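Local coordinates for mevalonate 3-kinase (Thermoplasma acidophilum, PDB 4RKS), which catalyses the ATP-dependent phosphorylation of (R)-mevalonate to mevalonate 3-phosphate in the alternative isoprenoid pathway of extreme acidophiles, at residues I33-L38 with D248-D253; G26-P31 with S64-T69. All blocks are in the same frame, centred on the assembly; numbering follows the deposited sequence.

Interaction 1 (I33-L38 with D248-D253); sequences IGVVLL and DLAQED. With MEV ((R)-mevalonate), chain C.
At V35 the chain turns a corner and comes up against the side of residues 248-253 of helix 243-262, where V35 and A250 bring their CA atoms within 5.0 Å. The meeting is close because A250 is small: its methyl lies against V35, CB to CG1 at 3.9 Å, and its CA sends a C-H toward V35 O at 3.5 Å. A250 CB itself also lies near V35 O, at 3.6 Å. One turn further on, D253 is directed toward segment 33-38. Its CG stands anti to the backbone N (chi1 -163°), which carries the carboxylate past V36 to the amide of L37. There L37 N donates to D253 OD2 over 2.9 Å, a nearly straight bond (167°) that arrives on the syn side but 32° out of the carboxylate plane. The other oxygen, OD1, passes V36 CG1 and is taken by H230 and R223, so both oxygens of this buried acid are satisfied, and the arginine's positive charge probably helps to keep it ionised. The L37 and D253 side chains run antiparallel alongside one another, while V36 lies crosswise to the aspartate's arm. Beyond L37 the chain reaches the substrate: L38 N gives its hydrogen to O4 of (R)-mevalonate at 2.8 Å. G34 suits its place because its CA already lies 3.4 Å from mevalonate O3, and a CB would collide with that oxygen. V35 and V36 both face A54 of strand 53-59, a classic beta bulge, and both also touch I234 of helix 220-238. Helix 243-262 thus packs between that helix, through L249 on M233, and strand 289-292, through A250 on I292.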
loop_
_atom_site.group_PDB
_atom_site.type_symbol
_atom_site.label_atom_id
_atom_site.label_comp_id
_atom_site.label_asym_id
_atom_site.label_seq_id
_atom_site.Cartn_x
_atom_site.Cartn_y
_atom_site.Cartn_z
ATOM N N ILE A 33 -0.192 -4.029 0.342
ATOM C CA ILE A 33 0.483 -4.948 -0.577
ATOM C C ILE A 33 -0.236 -4.909 -1.919
ATOM O O ILE A 33 -1.464 -5.060 -1.974
ATOM C CB ILE A 33 0.478 -6.400 -0.036
ATOM C CG1 ILE A 33 1.321 -6.506 1.234
ATOM C CG2 ILE A 33 0.981 -7.385 -1.107
ATOM C CD1 ILE A 33 1.034 -7.753 2.074
ATOM N N GLY A 34 0.507 -4.697 -2.999
ATOM C CA GLY A 34 -0.077 -4.754 -4.331
ATOM C C GLY A 34 -0.558 -6.152 -4.724
ATOM O O GLY A 34 0.080 -7.149 -4.408
ATOM N N VAL A 35 -1.689 -6.218 -5.418
ATOM C CA VAL A 35 -2.239 -7.478 -5.937
ATOM C C VAL A 35 -2.215 -7.494 -7.474
ATOM O O VAL A 35 -1.884 -8.509 -8.104
ATOM C CB VAL A 35 -3.683 -7.712 -5.401
ATOM C CG1 VAL A 35 -4.419 -8.760 -6.223
ATOM C CG2 VAL A 35 -3.639 -8.113 -3.923
ATOM N N VAL A 36 -2.582 -6.370 -8.076
ATOM C CA VAL A 36 -2.215 -6.082 -9.471
ATOM C C VAL A 36 -1.245 -4.923 -9.359
ATOM O O VAL A 36 -1.600 -3.848 -8.857
ATOM C CB VAL A 36 -3.432 -5.735 -10.365
ATOM C CG1 VAL A 36 -2.982 -5.312 -11.787
ATOM C CG2 VAL A 36 -4.379 -6.937 -10.453
ATOM N N LEU A 37 -0.011 -5.164 -9.783
ATOM C CA LEU A 37 1.118 -4.361 -9.351
ATOM C C LEU A 37 1.292 -3.115 -10.191
ATOM O O LEU A 37 1.295 -3.193 -11.418
ATOM C CB LEU A 37 2.396 -5.210 -9.386
ATOM C CG LEU A 37 2.348 -6.416 -8.447
ATOM C CD1 LEU A 37 3.570 -7.319 -8.635
ATOM C CD2 LEU A 37 2.238 -5.925 -7.019
ATOM N N LEU A 38 1.470 -1.972 -9.526
ATOM C CA LEU A 38 1.623 -0.708 -10.240
ATOM C C LEU A 38 3.057 -0.421 -10.689
ATOM O O LEU A 38 4.001 -0.520 -9.911
ATOM C CB LEU A 38 1.137 0.452 -9.371
ATOM C CG LEU A 38 1.302 1.819 -10.033
ATOM C CD1 LEU A 38 0.349 1.929 -11.214
ATOM C CD2 LEU A 38 1.043 2.918 -9.012
ATOM N N ASP A 248 -4.000 -16.585 -6.575
ATOM C CA ASP A 248 -3.395 -17.244 -7.740
ATOM C C ASP A 248 -3.066 -16.240 -8.845
ATOM O O ASP A 248 -1.991 -16.285 -9.437
ATOM C CB ASP A 248 -4.320 -18.307 -8.329
ATOM C CG ASP A 248 -4.438 -19.543 -7.464
ATOM O OD1 ASP A 248 -3.652 -19.709 -6.507
ATOM O OD2 ASP A 248 -5.333 -20.362 -7.763
ATOM N N LEU A 249 -4.012 -15.346 -9.136
ATOM C CA LEU A 249 -3.813 -14.339 -10.174
ATOM C C LEU A 249 -2.745 -13.311 -9.769
ATOM O O LEU A 249 -1.946 -12.889 -10.603
ATOM C CB LEU A 249 -5.136 -13.643 -10.496
ATOM C CG LEU A 249 -5.210 -12.605 -11.622
ATOM C CD1 LEU A 249 -6.618 -12.503 -12.142
ATOM C CD2 LEU A 249 -4.796 -11.230 -11.114
ATOM N N ALA A 250 -2.743 -12.915 -8.500
ATOM C CA ALA A 250 -1.728 -12.017 -7.974
ATOM C C ALA A 250 -0.326 -12.587 -8.197
ATOM O O ALA A 250 0.594 -11.843 -8.519
ATOM C CB ALA A 250 -1.958 -11.756 -6.505
ATOM N N GLN A 251 -0.169 -13.899 -8.030
ATOM C CA GLN A 251 1.123 -14.541 -8.273
ATOM C C GLN A 251 1.490 -14.494 -9.759
ATOM O O GLN A 251 2.645 -14.258 -10.103
ATOM C CB GLN A 251 1.130 -15.998 -7.776
ATOM C CG GLN A 251 2.417 -16.743 -8.144
ATOM C CD GLN A 251 2.542 -18.106 -7.477
ATOM O OE1 GLN A 251 2.274 -18.262 -6.285
ATOM N NE2 GLN A 251 2.973 -19.094 -8.247
ATOM N N GLU A 252 0.516 -14.709 -10.637
ATOM C CA GLU A 252 0.768 -14.612 -12.079
ATOM C C GLU A 252 1.108 -13.179 -12.478
ATOM O O GLU A 252 2.002 -12.954 -13.287
ATOM C CB GLU A 252 -0.431 -15.106 -12.883
ATOM C CG GLU A 252 -0.741 -16.572 -12.657
ATOM C CD GLU A 252 -1.812 -17.097 -13.593
ATOM O OE1 GLU A 252 -1.661 -16.931 -14.823
ATOM O OE2 GLU A 252 -2.805 -17.676 -13.096
ATOM N N ASP A 253 0.393 -12.216 -11.899
ATOM C CA ASP A 253 0.700 -10.804 -12.111
ATOM C C ASP A 253 2.107 -10.471 -11.630
ATOM O O ASP A 253 2.849 -9.769 -12.309
ATOM C CB ASP A 253 -0.312 -9.907 -11.397
ATOM C CG ASP A 253 -0.293 -8.474 -11.923
ATOM O OD1 ASP A 253 -0.891 -8.244 -12.996
ATOM O OD2 ASP A 253 0.320 -7.592 -11.273
HETATM C C8 MEV C . 3.388 0.893 -5.736
HETATM O O8 MEV C . 3.505 2.295 -5.882
HETATM C C2 MEV C . 4.639 0.259 -6.302
HETATM C C3 MEV C . 4.899 -1.198 -5.960
HETATM O O7 MEV C . 4.776 -1.463 -4.586
HETATM C C4 MEV C . 3.951 -2.114 -6.716
HETATM C C5 MEV C . 2.602 -2.281 -6.040
HETATM O O3 MEV C . 2.508 -2.527 -4.800
HETATM O O4 MEV C . 1.559 -2.149 -6.723
HETATM C C6 MEV C . 6.323 -1.492 -6.377
#

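Interaction 2 (G26-P31 with S64-T69)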
loop_
_atom_site.group_PDB
_atom_site.type_symbol
_atom_site.label_atom_id
_atom_site.label_comp_id
_atom_site.label_asym_id
_atom_site.label_seq_id
_atom_site.Cartn_x
_atom_site.Cartn_y
_atom_site.Cartn_z
ATOM N N GLY A 26 -5.818 13.112 15.808
ATOM C CA GLY A 26 -5.000 11.968 15.477
ATOM C C GLY A 26 -5.703 10.991 14.556
ATOM O O GLY A 26 -6.936 10.948 14.492
ATOM N N SER A 27 -4.922 10.198 13.838
ATOM C CA SER A 27 -5.490 9.187 12.943
ATOM C C SER A 27 -4.534 8.015 12.799
ATOM O O SER A 27 -3.395 8.095 13.243
ATOM C CB SER A 27 -5.806 9.792 11.576
ATOM O OG SER A 27 -4.646 10.369 11.006
ATOM N N THR A 28 -5.000 6.939 12.167
ATOM C CA THR A 28 -4.236 5.694 12.013
ATOM C C THR A 28 -4.568 5.049 10.653
ATOM O O THR A 28 -5.725 4.989 10.284
ATOM C CB THR A 28 -4.566 4.683 13.163
ATOM O OG1 THR A 28 -4.195 5.250 14.427
ATOM C CG2 THR A 28 -3.838 3.320 12.975
ATOM N N ALA A 29 -3.573 4.579 9.909
ATOM C CA ALA A 29 -3.856 3.739 8.734
ATOM C C ALA A 29 -2.884 2.560 8.685
ATOM O O ALA A 29 -1.896 2.522 9.445
ATOM C CB ALA A 29 -3.790 4.554 7.450
ATOM N N TYR A 30 -3.157 1.607 7.791
ATOM C CA TYR A 30 -2.389 0.365 7.681
ATOM C C TYR A 30 -1.673 0.280 6.341
ATOM O O TYR A 30 -2.199 0.756 5.335
ATOM C CB TYR A 30 -3.329 -0.847 7.889
ATOM C CG TYR A 30 -4.012 -0.717 9.218
ATOM C CD1 TYR A 30 -3.308 -0.963 10.392
ATOM C CD2 TYR A 30 -5.320 -0.262 9.313
ATOM C CE1 TYR A 30 -3.899 -0.806 11.616
ATOM C CE2 TYR A 30 -5.929 -0.089 10.546
ATOM C CZ TYR A 30 -5.202 -0.366 11.694
ATOM O OH TYR A 30 -5.766 -0.200 12.927
ATOM N N PRO A 31 -0.478 -0.338 6.326
ATOM C CA PRO A 31 0.298 -0.487 5.092
ATOM C C PRO A 31 -0.373 -1.420 4.096
ATOM O O PRO A 31 -1.379 -2.079 4.381
ATOM C CB PRO A 31 1.638 -1.059 5.583
ATOM C CG PRO A 31 1.254 -1.845 6.810
ATOM C CD PRO A 31 0.159 -1.029 7.467
ATOM N N SER A 64 -0.990 -4.071 15.264
ATOM C CA SER A 64 0.142 -3.275 15.704
ATOM C C SER A 64 1.018 -2.721 14.573
ATOM O O SER A 64 1.751 -1.757 14.790
ATOM C CB SER A 64 1.022 -4.090 16.664
ATOM O OG SER A 64 2.076 -4.767 15.986
ATOM N N ILE A 65 0.981 -3.342 13.396
ATOM C CA ILE A 65 1.672 -2.783 12.230
ATOM C C ILE A 65 0.794 -1.674 11.643
ATOM O O ILE A 65 -0.312 -1.930 11.143
ATOM C CB ILE A 65 1.981 -3.852 11.160
ATOM C CG1 ILE A 65 2.807 -5.003 11.765
ATOM C CG2 ILE A 65 2.756 -3.241 10.001
ATOM C CD1 ILE A 65 3.259 -5.991 10.730
ATOM N N ARG A 66 1.283 -0.440 11.717
ATOM C CA ARG A 66 0.427 0.716 11.454
ATOM C C ARG A 66 1.217 2.014 11.350
ATOM O O ARG A 66 2.384 2.072 11.764
ATOM C CB ARG A 66 -0.594 0.869 12.563
ATOM C CG ARG A 66 0.039 1.340 13.870
ATOM C CD ARG A 66 -0.832 0.950 15.044
ATOM N NE ARG A 66 -0.448 1.608 16.285
ATOM C CZ ARG A 66 0.515 1.186 17.102
ATOM N NH1 ARG A 66 1.223 0.102 16.808
ATOM N NH2 ARG A 66 0.767 1.854 18.222
ATOM N N SER A 67 0.564 3.052 10.811
ATOM C CA SER A 67 1.075 4.418 10.881
ATOM C C SER A 67 0.125 5.325 11.682
ATOM O O SER A 67 -1.071 5.391 11.390
ATOM C CB SER A 67 1.287 4.976 9.479
ATOM O OG SER A 67 1.953 6.227 9.538
ATOM N N GLU A 68 0.659 6.007 12.697
ATOM C CA GLU A 68 -0.130 6.955 13.505
ATOM C C GLU A 68 0.262 8.411 13.240
ATOM O O GLU A 68 1.442 8.769 13.212
ATOM C CB GLU A 68 0.008 6.665 14.991
ATOM C CG GLU A 68 -0.467 5.277 15.408
ATOM C CD GLU A 68 -0.429 5.094 16.913
ATOM O OE1 GLU A 68 0.222 5.917 17.604
ATOM O OE2 GLU A 68 -1.050 4.128 17.401
ATOM N N THR A 69 -0.754 9.244 13.076
ATOM C CA THR A 69 -0.590 10.616 12.623
ATOM C C THR A 69 -1.202 11.589 13.609
ATOM O O THR A 69 -2.232 11.299 14.205
ATOM C CB THR A 69 -1.245 10.807 11.244
ATOM O OG1 THR A 69 -0.393 10.246 10.258
ATOM C CG2 THR A 69 -1.483 12.288 10.920
HETATM O O HOH W 1 -3.688 3.794 16.623
#
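The Y30 ring sets its edge against I65 O, just before strand 66-73; this oxygen lies near the ring plane 3.2 Å from CD1, while R66 CB approaches CE1 obliquely. Y30 CG, anti to the carbonyl carbon (chi1 -57°), brings the ring alongside I65 and R66 although CB points away from them, and the Y30 hydroxyl bonds W332. Next to it, P31 CG meets I65 CG2 at 3.8 Å, two apolar groups crossing at about a right angle. Further along, the strands pair antiparallel: S27 with T69 and A29 with S67 are hydrogen-bonded pairs, and T28 with E68 is the non-hydrogen-bonded pair between them. The straightest link is S67 N to A29 O, 2.9 Å and 178°. On the face of S27, A29, S67 and T69 the residues are small, as suits the packing of helix 128-141 against them. S27 OG lies 3.4 Å from T69 CB; it bonds S133 O, and T69 OG1 bonds S133 OG. S67 OG bonds N119, an ATP-binding residue. The other face carries the charges, R66 and E68, beside T28. R66 extends from CG to NE and grips E68 side-on, NE at 2.8 Å and NH2 at 3.0 Å both reaching OE2 from the same face of the carboxylate. NH1 donates to S64 O, and F120 adds a cation-pi contact. A methionine in place of R66 would probably leave the E68 carboxylate without its charged mate and S64 O without this donor. The chemistry is thus divided between the faces: compact side chains with partnered hydroxyls serve the helix side, whereas on the T28 side an ion pair links alternate residues of one strand, and a water, 2.7 Å from T28 OG1 and donating to E68 OE2, joins that pair to the other strand.

How the interactions relate
Interactions 1 and 2 both use strand 24-34; segments 26-31 and 33-38 are separated by one residue, and the second runs on past the corner at V35. Their centres nevertheless lie 24 Å apart, on opposite sides of the chain's centre. Along the chain the order is 26-31, 33-38, 64-69, then 248-253, so the two contacts interleave. Interaction 2 pairs neighbouring strands, 24-34 and 66-73, within the N-terminal family region of this GHMP kinase; interaction 1 joins that region to a helix of the C-terminal one, and the mevalonate pocket draws residues from both. The interrupted strand and the turn after it thus lead from the sheet near ATP-binding N119 to that pocket.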